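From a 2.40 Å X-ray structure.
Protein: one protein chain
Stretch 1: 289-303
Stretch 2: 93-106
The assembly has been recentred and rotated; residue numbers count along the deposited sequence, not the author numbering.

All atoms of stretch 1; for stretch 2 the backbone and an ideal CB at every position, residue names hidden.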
ATOM      1  N   LYS B 289     -13.446  13.583   9.987  1.00 72.92           N
ATOM      2  CA  LYS B 289     -14.418  14.302   9.181  1.00 73.88           C
ATOM      3  C   LYS B 289     -14.779  13.489   7.941  1.00 68.71           C
ATOM      4  O   LYS B 289     -14.033  12.612   7.501  1.00 65.41           O
ATOM      5  CB  LYS B 289     -13.874  15.670   8.767  1.00 78.45           C
ATOM      6  CG  LYS B 289     -13.603  16.618   9.923  1.00 84.72           C
ATOM      7  CD  LYS B 289     -14.867  16.888  10.725  1.00 90.24           C
ATOM      8  CE  LYS B 289     -14.811  18.254  11.392  1.00 95.35           C
ATOM      9  NZ  LYS B 289     -14.768  19.338  10.374  1.00 97.28           N
ATOM     10  N   ILE B 290     -15.947  13.786   7.379  1.00 67.43           N
ATOM     11  CA  ILE B 290     -16.389  13.127   6.156  1.00 63.82           C
ATOM     12  C   ILE B 290     -15.710  13.788   4.966  1.00 63.04           C
ATOM     13  O   ILE B 290     -15.783  15.010   4.791  1.00 65.01           O
ATOM     14  CB  ILE B 290     -17.918  13.186   6.022  1.00 63.82           C
ATOM     15  CG1 ILE B 290     -18.577  12.502   7.223  1.00 61.38           C
ATOM     16  CG2 ILE B 290     -18.362  12.549   4.706  1.00 62.86           C
ATOM     17  CD1 ILE B 290     -20.066  12.319   7.086  1.00 61.25           C
ATOM     18  N   THR B 291     -15.046  12.980   4.147  1.00 60.54           N
ATOM     19  CA  THR B 291     -14.347  13.488   2.977  1.00 59.02           C
ATOM     20  C   THR B 291     -15.340  13.786   1.860  1.00 56.85           C
ATOM     21  O   THR B 291     -16.412  13.179   1.779  1.00 56.08           O
ATOM     22  CB  THR B 291     -13.299  12.476   2.506  1.00 58.13           C
ATOM     23  OG1 THR B 291     -12.549  12.017   3.636  1.00 60.54           O
ATOM     24  CG2 THR B 291     -12.338  13.103   1.506  1.00 57.29           C
ATOM     25  N   LYS B 292     -14.977  14.741   1.004  1.00 57.10           N
ATOM     26  CA  LYS B 292     -15.823  15.098  -0.127  1.00 60.55           C
ATOM     27  C   LYS B 292     -16.092  13.880  -1.003  1.00 59.19           C
ATOM     28  O   LYS B 292     -15.174  13.133  -1.355  1.00 58.93           O
ATOM     29  CB  LYS B 292     -15.168  16.208  -0.948  1.00 63.89           C
ATOM     30  CG  LYS B 292     -15.926  16.574  -2.216  1.00 65.82           C
ATOM     31  CD  LYS B 292     -15.397  17.867  -2.814  1.00 69.95           C
ATOM     32  CE  LYS B 292     -16.076  18.195  -4.136  1.00 73.71           C
ATOM     33  NZ  LYS B 292     -15.701  17.237  -5.214  1.00 73.79           N
ATOM     34  N   LEU B 293     -17.358  13.685  -1.347  1.00 58.85           N
ATOM     35  CA  LEU B 293     -17.788  12.533  -2.118  1.00 57.20           C
ATOM     36  C   LEU B 293     -17.562  12.765  -3.609  1.00 60.09           C
ATOM     37  O   LEU B 293     -17.435  13.907  -4.057  1.00 62.39           O
ATOM     38  CB  LEU B 293     -19.264  12.254  -1.851  1.00 56.11           C
ATOM     39  CG  LEU B 293     -19.642  11.940  -0.402  1.00 56.75           C
ATOM     40  CD1 LEU B 293     -21.151  11.976  -0.220  1.00 57.28           C
ATOM     41  CD2 LEU B 293     -19.086  10.586   0.002  1.00 56.48           C
ATOM     42  N   PRO B 294     -17.493  11.693  -4.399  1.00 59.36           N
ATOM     43  CA  PRO B 294     -17.430  11.862  -5.855  1.00 60.07           C
ATOM     44  C   PRO B 294     -18.678  12.562  -6.374  1.00 64.81           C
ATOM     45  O   PRO B 294     -19.746  12.507  -5.760  1.00 65.96           O
ATOM     46  CB  PRO B 294     -17.339  10.424  -6.379  1.00 55.04           C
ATOM     47  CG  PRO B 294     -16.793   9.643  -5.242  1.00 53.37           C
ATOM     48  CD  PRO B 294     -17.330  10.283  -4.000  1.00 54.33           C
ATOM     49  N   THR B 295     -18.537  13.222  -7.523  1.00 67.54           N
ATOM     50  CA  THR B 295     -19.641  13.972  -8.108  1.00 71.85           C
ATOM     51  C   THR B 295     -20.441  13.173  -9.129  1.00 71.64           C
ATOM     52  O   THR B 295     -21.531  13.611  -9.513  1.00 73.43           O
ATOM     53  CB  THR B 295     -19.127  15.260  -8.767  1.00 75.91           C
ATOM     54  OG1 THR B 295     -18.345  14.932  -9.922  1.00 77.74           O
ATOM     55  CG2 THR B 295     -18.267  16.056  -7.791  1.00 76.96           C
ATOM     56  N   ASP B 296     -19.939  12.022  -9.577  1.00 69.90           N
ATOM     57  CA  ASP B 296     -20.626  11.222 -10.583  1.00 69.42           C
ATOM     58  C   ASP B 296     -20.510   9.744 -10.226  1.00 64.64           C
ATOM     59  O   ASP B 296     -19.908   9.369  -9.214  1.00 60.37           O
ATOM     60  CB  ASP B 296     -20.076  11.507 -11.990  1.00 72.48           C
ATOM     61  CG  ASP B 296     -18.593  11.180 -12.134  1.00 73.39           C
ATOM     62  OD1 ASP B 296     -18.004  10.539 -11.240  1.00 71.92           O
ATOM     63  OD2 ASP B 296     -18.012  11.577 -13.166  1.00 75.48           O
ATOM     64  N   TYR B 297     -21.089   8.896 -11.078  1.00 65.54           N
ATOM     65  CA  TYR B 297     -21.049   7.452 -10.900  1.00 64.09           C
ATOM     66  C   TYR B 297     -19.977   6.785 -11.754  1.00 63.35           C
ATOM     67  O   TYR B 297     -20.055   5.576 -11.995  1.00 62.15           O
ATOM     68  CB  TYR B 297     -22.412   6.833 -11.216  1.00 65.88           C
ATOM     69  CG  TYR B 297     -23.469   7.019 -10.151  1.00 68.92           C
ATOM     70  CD1 TYR B 297     -23.333   7.977  -9.154  1.00 70.12           C
ATOM     71  CD2 TYR B 297     -24.604   6.223 -10.141  1.00 70.81           C
ATOM     72  CE1 TYR B 297     -24.306   8.139  -8.185  1.00 71.63           C
ATOM     73  CE2 TYR B 297     -25.578   6.376  -9.182  1.00 72.70           C
ATOM     74  CZ  TYR B 297     -25.426   7.333  -8.205  1.00 72.45           C
ATOM     75  OH  TYR B 297     -26.404   7.477  -7.250  1.00 71.94           O
ATOM     76  N   SER B 298     -18.982   7.544 -12.222  1.00 63.83           N
ATOM     77  CA  SER B 298     -17.939   6.967 -13.064  1.00 64.26           C
ATOM     78  C   SER B 298     -17.139   5.888 -12.346  1.00 62.73           C
ATOM     79  O   SER B 298     -16.553   5.024 -13.008  1.00 63.06           O
ATOM     80  CB  SER B 298     -16.996   8.063 -13.566  1.00 64.99           C
ATOM     81  OG  SER B 298     -17.604   8.831 -14.590  1.00 67.25           O
ATOM     82  N   GLY B 299     -17.102   5.914 -11.012  1.00 59.91           N
ATOM     83  CA  GLY B 299     -16.379   4.887 -10.282  1.00 59.17           C
ATOM     84  C   GLY B 299     -16.964   3.501 -10.464  1.00 59.33           C
ATOM     85  O   GLY B 299     -16.238   2.503 -10.412  1.00 59.54           O
ATOM     86  N   PHE B 300     -18.280   3.416 -10.676  1.00 58.97           N
ATOM     87  CA  PHE B 300     -18.903   2.123 -10.938  1.00 57.19           C
ATOM     88  C   PHE B 300     -18.442   1.553 -12.273  1.00 54.93           C
ATOM     89  O   PHE B 300     -18.309   0.333 -12.423  1.00 52.65           O
ATOM     90  CB  PHE B 300     -20.427   2.256 -10.906  1.00 58.43           C
ATOM     91  CG  PHE B 300     -20.995   2.451  -9.528  1.00 57.34           C
ATOM     92  CD1 PHE B 300     -20.622   1.618  -8.484  1.00 54.17           C
ATOM     93  CD2 PHE B 300     -21.899   3.468  -9.277  1.00 58.32           C
ATOM     94  CE1 PHE B 300     -21.147   1.795  -7.214  1.00 53.36           C
ATOM     95  CE2 PHE B 300     -22.426   3.650  -8.009  1.00 57.73           C
ATOM     96  CZ  PHE B 300     -22.048   2.814  -6.977  1.00 54.29           C
ATOM     97  N   ILE B 301     -18.193   2.425 -13.252  1.00 55.84           N
ATOM     98  CA  ILE B 301     -17.701   1.974 -14.551  1.00 55.99           C
ATOM     99  C   ILE B 301     -16.310   1.369 -14.406  1.00 54.67           C
ATOM    100  O   ILE B 301     -16.018   0.297 -14.950  1.00 53.74           O
ATOM    101  CB  ILE B 301     -17.707   3.137 -15.559  1.00 58.04           C
ATOM    102  CG1 ILE B 301     -19.119   3.710 -15.712  1.00 61.21           C
ATOM    103  CG2 ILE B 301     -17.170   2.683 -16.906  1.00 57.67           C
ATOM    104  CD1 ILE B 301     -19.199   4.919 -16.628  1.00 62.43           C
ATOM    105  N   THR B 302     -15.430   2.051 -13.667  1.00 53.69           N
ATOM    106  CA  THR B 302     -14.095   1.518 -13.413  1.00 51.71           C
ATOM    107  C   THR B 302     -14.171   0.177 -12.694  1.00 50.82           C
ATOM    108  O   THR B 302     -13.429  -0.756 -13.024  1.00 49.41           O
ATOM    109  CB  THR B 302     -13.278   2.522 -12.597  1.00 49.67           C
ATOM    110  OG1 THR B 302     -13.182   3.758 -13.315  1.00 54.04           O
ATOM    111  CG2 THR B 302     -11.878   1.990 -12.334  1.00 44.79           C
ATOM    112  N   LEU B 303     -15.072   0.059 -11.718  1.00 50.84           N
ATOM    113  CA  LEU B 303     -15.227  -1.203 -11.002  1.00 48.69           C
ATOM    114  C   LEU B 303     -15.694  -2.314 -11.932  1.00 47.13           C
ATOM    115  O   LEU B 303     -15.185  -3.439 -11.871  1.00 45.69           O
ATOM    116  CB  LEU B 303     -16.211  -1.029  -9.847  1.00 47.63           C
ATOM    117  CG  LEU B 303     -16.721  -2.321  -9.210  1.00 47.24           C
ATOM    118  CD1 LEU B 303     -15.598  -3.050  -8.489  1.00 47.08           C
ATOM    119  CD2 LEU B 303     -17.874  -2.021  -8.268  1.00 45.52           C
ATOM    120  N   UNK B  93     -30.612   7.678  -1.596  1.00 70.97           N
ATOM    121  CA  UNK B  93     -30.016   6.535  -2.279  1.00 67.48           C
ATOM    122  C   UNK B  93     -28.802   6.954  -3.098  1.00 67.37           C
ATOM    123  O   UNK B  93     -27.801   6.232  -3.150  1.00 64.74           O
ATOM    124  CB  UNK B  93     -31.049   5.856  -3.181  1.00 67.48           C
ATOM    125  N   UNK B  94     -28.870   8.121  -3.740  1.00 69.71           N
ATOM    126  CA  UNK B  94     -27.751   8.581  -4.556  1.00 69.48           C
ATOM    127  C   UNK B  94     -26.496   8.785  -3.718  1.00 68.17           C
ATOM    128  O   UNK B  94     -25.412   8.316  -4.080  1.00 67.12           O
ATOM    129  CB  UNK B  94     -28.117   9.882  -5.273  1.00 69.48           C
ATOM    130  N   UNK B  95     -26.621   9.494  -2.593  1.00 68.26           N
ATOM    131  CA  UNK B  95     -25.450   9.763  -1.765  1.00 67.10           C
ATOM    132  C   UNK B  95     -24.885   8.475  -1.179  1.00 65.85           C
ATOM    133  O   UNK B  95     -23.665   8.334  -1.034  1.00 66.24           O
ATOM    134  CB  UNK B  95     -25.804  10.741  -0.643  1.00 67.10           C
ATOM    135  N   UNK B  96     -25.754   7.520  -0.845  1.00 64.05           N
ATOM    136  CA  UNK B  96     -25.276   6.243  -0.328  1.00 61.21           C
ATOM    137  C   UNK B  96     -24.435   5.507  -1.366  1.00 59.42           C
ATOM    138  O   UNK B  96     -23.398   4.923  -1.030  1.00 58.59           O
ATOM    139  CB  UNK B  96     -26.456   5.371   0.107  1.00 61.21           C
ATOM    140  N   UNK B  97     -24.859   5.529  -2.633  1.00 58.68           N
ATOM    141  CA  UNK B  97     -24.072   4.892  -3.685  1.00 55.97           C
ATOM    142  C   UNK B  97     -22.740   5.602  -3.889  1.00 55.58           C
ATOM    143  O   UNK B  97     -21.713   4.951  -4.114  1.00 54.78           O
ATOM    144  CB  UNK B  97     -24.859   4.869  -4.997  1.00 55.97           C
ATOM    145  N   UNK B  98     -22.731   6.935  -3.824  1.00 57.11           N
ATOM    146  CA  UNK B  98     -21.462   7.646  -3.937  1.00 57.56           C
ATOM    147  C   UNK B  98     -20.620   7.470  -2.679  1.00 60.44           C
ATOM    148  O   UNK B  98     -19.390   7.587  -2.740  1.00 60.78           O
ATOM    149  CB  UNK B  98     -21.706   9.133  -4.203  1.00 57.56           C
ATOM    150  N   UNK B  99     -21.253   7.177  -1.538  1.00 61.37           N
ATOM    151  CA  UNK B  99     -20.488   6.769  -0.365  1.00 61.17           C
ATOM    152  C   UNK B  99     -19.802   5.429  -0.603  1.00 58.54           C
ATOM    153  O   UNK B  99     -18.680   5.206  -0.134  1.00 58.27           O
ATOM    154  CB  UNK B  99     -21.396   6.687   0.863  1.00 61.17           C
ATOM    155  N   UNK B 100     -20.461   4.526  -1.333  1.00 56.56           N
ATOM    156  CA  UNK B 100     -19.838   3.251  -1.687  1.00 54.53           C
ATOM    157  C   UNK B 100     -18.594   3.486  -2.535  1.00 54.30           C
ATOM    158  O   UNK B 100     -17.552   2.853  -2.324  1.00 53.15           O
ATOM    159  CB  UNK B 100     -20.828   2.355  -2.434  1.00 54.53           C
ATOM    160  N   UNK B 101     -18.677   4.415  -3.490  1.00 53.89           N
ATOM    161  CA  UNK B 101     -17.535   4.718  -4.350  1.00 51.30           C
ATOM    162  C   UNK B 101     -16.402   5.336  -3.539  1.00 48.84           C
ATOM    163  O   UNK B 101     -15.237   4.950  -3.676  1.00 46.80           O
ATOM    164  CB  UNK B 101     -17.950   5.659  -5.483  1.00 51.30           C
ATOM    165  N   UNK B 102     -16.731   6.306  -2.679  1.00 49.78           N
ATOM    166  CA  UNK B 102     -15.715   6.943  -1.844  1.00 49.78           C
ATOM    167  C   UNK B 102     -15.004   5.922  -0.962  1.00 50.73           C
ATOM    168  O   UNK B 102     -13.797   6.033  -0.713  1.00 48.03           O
ATOM    169  CB  UNK B 102     -16.347   8.034  -0.977  1.00 49.78           C
ATOM    170  N   UNK B 103     -15.739   4.910  -0.494  1.00 50.70           N
ATOM    171  CA  UNK B 103     -15.165   3.885   0.370  1.00 47.67           C
ATOM    172  C   UNK B 103     -14.178   3.004  -0.392  1.00 46.74           C
ATOM    173  O   UNK B 103     -13.036   2.815   0.045  1.00 45.35           O
ATOM    174  CB  UNK B 103     -16.274   3.025   0.979  1.00 47.67           C
ATOM    175  N   UNK B 104     -14.594   2.468  -1.540  1.00 46.51           N
ATOM    176  CA  UNK B 104     -13.804   1.481  -2.269  1.00 46.08           C
ATOM    177  C   UNK B 104     -12.861   2.111  -3.290  1.00 45.46           C
ATOM    178  O   UNK B 104     -11.693   1.717  -3.379  1.00 44.51           O
ATOM    179  CB  UNK B 104     -14.735   0.494  -2.975  1.00 46.08           C
ATOM    180  N   UNK B 105     -13.351   3.071  -4.079  1.00 44.11           N
ATOM    181  CA  UNK B 105     -12.518   3.687  -5.109  1.00 43.08           C
ATOM    182  C   UNK B 105     -11.530   4.685  -4.517  1.00 45.16           C
ATOM    183  O   UNK B 105     -10.361   4.714  -4.920  1.00 47.81           O
ATOM    184  CB  UNK B 105     -13.396   4.382  -6.151  1.00 43.08           C
ATOM    185  N   UNK B 106     -11.971   5.510  -3.569  1.00 45.65           N
ATOM    186  CA  UNK B 106     -11.144   6.577  -3.023  1.00 47.97           C
ATOM    187  C   UNK B 106     -10.529   6.224  -1.670  1.00 46.18           C
ATOM    188  O   UNK B 106      -9.918   7.091  -1.038  1.00 46.04           O
ATOM    189  CB  UNK B 106     -11.976   7.854  -2.889  1.00 47.97           C
TER

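Position 93 opens the visible helix with CA-to-CB sideways and nothing of stretch 1 within 5.5 Å of its CB; many residues would do, and Ala93 sits there without contact.

At 94 the bond is again sideways, but the ideal CB lies 3.6 Å from Tyr297 OH. A short acceptor, such as Asp, Asn or Ser, would suit that hydroxyl. It is Asp94: Tyr297 OH donates to Asp94 OD1 at 2.7 Å, the carboxylate meeting the ring at its edge.

Position 95 points away, but a long side chain could fold back to Leu293 CD1, 4.8 Å from the ideal CB; Lys, Arg or Met would reach. Arg95 does, laying a guanidinium face on Leu293, with Leu293 CD1 3.5 Å from Arg95 NE.

Position 96 points away and stretch 1 places no demand on it; Leu96 makes no contact.

Position 97 points toward the tips of two rings, its CB 3.8 Å from Tyr297 OH and 4.0 Å from Phe300 CZ. A medium aliphatic fits. Leu97 packs on both, Leu97 CD1 standing 3.9 Å from Tyr297 CE2.

Position 98 points toward the turn, where Pro294 O offers an acceptor 4.2 Å from the ideal CB. Gln, Lys or Arg could supply a donor. Arg98 NH1 gives Pro294 O a 2.8 Å hydrogen bond. Arg98 NH2 also forms a salt bridge with Asp94 OD2 at 3.2 Å, so one acid serves both the tyrosine and the arginine.

Position 99 points away, yet its ideal CB is 4.6 Å from Leu293 CD2; something small and apolar suits. Cys99 SG touches Leu293 CD2 at 3.9 Å.

Position 100, sideways, has Phe300 CZ 4.7 Å from its CB. Val, Ile or Leu would serve, and Val100 brushes the ring edge.

Position 101 points toward Pro294 CG, Gly299 and Phe300, a hollow for a branched aliphatic. Ile101 CD1 lies over the Phe300 face, 3.6 Å from Phe300 CE2, and Ile101 CG2 meets Pro294 CG at 3.7 Å. A CB on Gly299 would clash with that CG2.

Position 102 points toward stretch 1, with Leu293 CD2 and Pro294 CD each 3.9 Å from the ideal CB; packing this close favours Ala, Ser or Cys. Through a water, Ser102 OG reaches Thr291 O.

At 103 stretch 1 sets no demand; Trp103 bonds elsewhere in the structure. Position 104, though pointing toward stretch 1, finds open space; Leu104 makes no close contact.

Position 105 points toward stretch 1 near Gly299 O, inviting Asn or Gln. Asn105 ND2 donates to Gly299 O at 3.2 Å.

Position 106 points toward stretch 1, but none of it lies within 5.5 Å of the ideal CB, so several polar or small residues would suit; Asp106 OD2 rests 3.5 Å from Pro294 CG.

Stretch 2 93-106: ADRLLRCVISWLND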
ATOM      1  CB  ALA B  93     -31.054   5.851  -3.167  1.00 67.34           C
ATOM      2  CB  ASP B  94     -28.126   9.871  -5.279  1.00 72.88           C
ATOM      3  CG  ASP B  94     -26.917  10.616  -5.791  1.00 73.65           C
ATOM      4  OD1 ASP B  94     -26.219  10.079  -6.675  1.00 72.57           O
ATOM      5  OD2 ASP B  94     -26.663  11.738  -5.305  1.00 75.55           O
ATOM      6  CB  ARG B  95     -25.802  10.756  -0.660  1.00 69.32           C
ATOM      7  CG  ARG B  95     -24.708  10.927   0.378  1.00 70.55           C
ATOM      8  CD  ARG B  95     -24.765  12.291   1.034  1.00 73.83           C
ATOM      9  NE  ARG B  95     -23.730  12.424   2.052  1.00 72.95           N
ATOM     10  CZ  ARG B  95     -23.405  13.566   2.649  1.00 75.15           C
ATOM     11  NH1 ARG B  95     -24.033  14.689   2.327  1.00 77.93           N
ATOM     12  NH2 ARG B  95     -22.448  13.585   3.564  1.00 74.48           N
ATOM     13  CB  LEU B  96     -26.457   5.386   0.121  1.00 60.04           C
ATOM     14  CG  LEU B  96     -26.107   3.989   0.638  1.00 56.25           C
ATOM     15  CD1 LEU B  96     -25.255   4.069   1.895  1.00 53.39           C
ATOM     16  CD2 LEU B  96     -27.369   3.184   0.888  1.00 56.36           C
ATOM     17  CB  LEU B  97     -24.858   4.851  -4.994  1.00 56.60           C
ATOM     18  CG  LEU B  97     -25.917   3.754  -5.109  1.00 56.61           C
ATOM     19  CD1 LEU B  97     -26.468   3.676  -6.526  1.00 58.80           C
ATOM     20  CD2 LEU B  97     -25.336   2.416  -4.683  1.00 53.82           C
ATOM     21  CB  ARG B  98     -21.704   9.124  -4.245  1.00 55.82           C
ATOM     22  CG  ARG B  98     -22.193   9.358  -5.671  1.00 55.83           C
ATOM     23  CD  ARG B  98     -22.462  10.823  -5.985  1.00 56.81           C
ATOM     24  NE  ARG B  98     -23.488  11.406  -5.127  1.00 55.65           N
ATOM     25  CZ  ARG B  98     -23.265  12.389  -4.260  1.00 57.71           C
ATOM     26  NH1 ARG B  98     -22.051  12.907  -4.138  1.00 56.00           N
ATOM     27  NH2 ARG B  98     -24.260  12.858  -3.520  1.00 53.47           N
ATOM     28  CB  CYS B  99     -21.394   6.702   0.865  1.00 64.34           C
ATOM     29  SG  CYS B  99     -21.769   8.301   1.625  1.00 70.17           S
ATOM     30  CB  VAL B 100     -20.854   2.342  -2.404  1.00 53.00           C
ATOM     31  CG1 VAL B 100     -20.174   1.089  -2.942  1.00 50.52           C
ATOM     32  CG2 VAL B 100     -21.996   1.969  -1.464  1.00 51.73           C
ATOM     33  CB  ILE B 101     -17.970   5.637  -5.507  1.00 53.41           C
ATOM     34  CG1 ILE B 101     -19.000   4.933  -6.397  1.00 54.20           C
ATOM     35  CG2 ILE B 101     -16.766   6.081  -6.326  1.00 53.63           C
ATOM     36  CD1 ILE B 101     -19.643   5.838  -7.435  1.00 53.98           C
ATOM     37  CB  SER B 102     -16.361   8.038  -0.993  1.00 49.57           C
ATOM     38  OG  SER B 102     -15.407   8.741  -0.219  1.00 49.57           O
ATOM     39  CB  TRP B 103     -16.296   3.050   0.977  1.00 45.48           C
ATOM     40  CG  TRP B 103     -15.869   1.821   1.714  1.00 44.53           C
ATOM     41  CD1 TRP B 103     -14.747   1.661   2.471  1.00 45.27           C
ATOM     42  CD2 TRP B 103     -16.568   0.570   1.762  1.00 44.66           C
ATOM     43  NE1 TRP B 103     -14.702   0.388   2.989  1.00 45.47           N
ATOM     44  CE2 TRP B 103     -15.809  -0.301   2.568  1.00 44.22           C
ATOM     45  CE3 TRP B 103     -17.761   0.103   1.202  1.00 45.30           C
ATOM     46  CZ2 TRP B 103     -16.202  -1.609   2.827  1.00 44.78           C
ATOM     47  CZ3 TRP B 103     -18.151  -1.195   1.460  1.00 46.39           C
ATOM     48  CH2 TRP B 103     -17.374  -2.038   2.266  1.00 47.57           C
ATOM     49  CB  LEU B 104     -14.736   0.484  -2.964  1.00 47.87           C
ATOM     50  CG  LEU B 104     -15.774  -0.187  -2.061  1.00 47.71           C
ATOM     51  CD1 LEU B 104     -16.762  -1.010  -2.876  1.00 46.08           C
ATOM     52  CD2 LEU B 104     -15.088  -1.052  -1.022  1.00 46.81           C
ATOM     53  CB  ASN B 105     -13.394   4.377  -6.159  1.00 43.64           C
ATOM     54  CG  ASN B 105     -14.229   3.399  -6.964  1.00 42.63           C
ATOM     55  OD1 ASN B 105     -15.093   2.710  -6.422  1.00 41.03           O
ATOM     56  ND2 ASN B 105     -13.985   3.345  -8.268  1.00 44.25           N
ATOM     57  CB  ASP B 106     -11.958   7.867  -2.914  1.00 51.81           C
ATOM     58  CG  ASP B 106     -12.515   8.325  -4.253  1.00 57.15           C
ATOM     59  OD1 ASP B 106     -11.981   7.899  -5.301  1.00 58.97           O
ATOM     60  OD2 ASP B 106     -13.481   9.117  -4.257  1.00 60.70           O
TER
HETATM   61  O   HOH W   1     -16.329  10.521   2.128  1.00 46.33           O
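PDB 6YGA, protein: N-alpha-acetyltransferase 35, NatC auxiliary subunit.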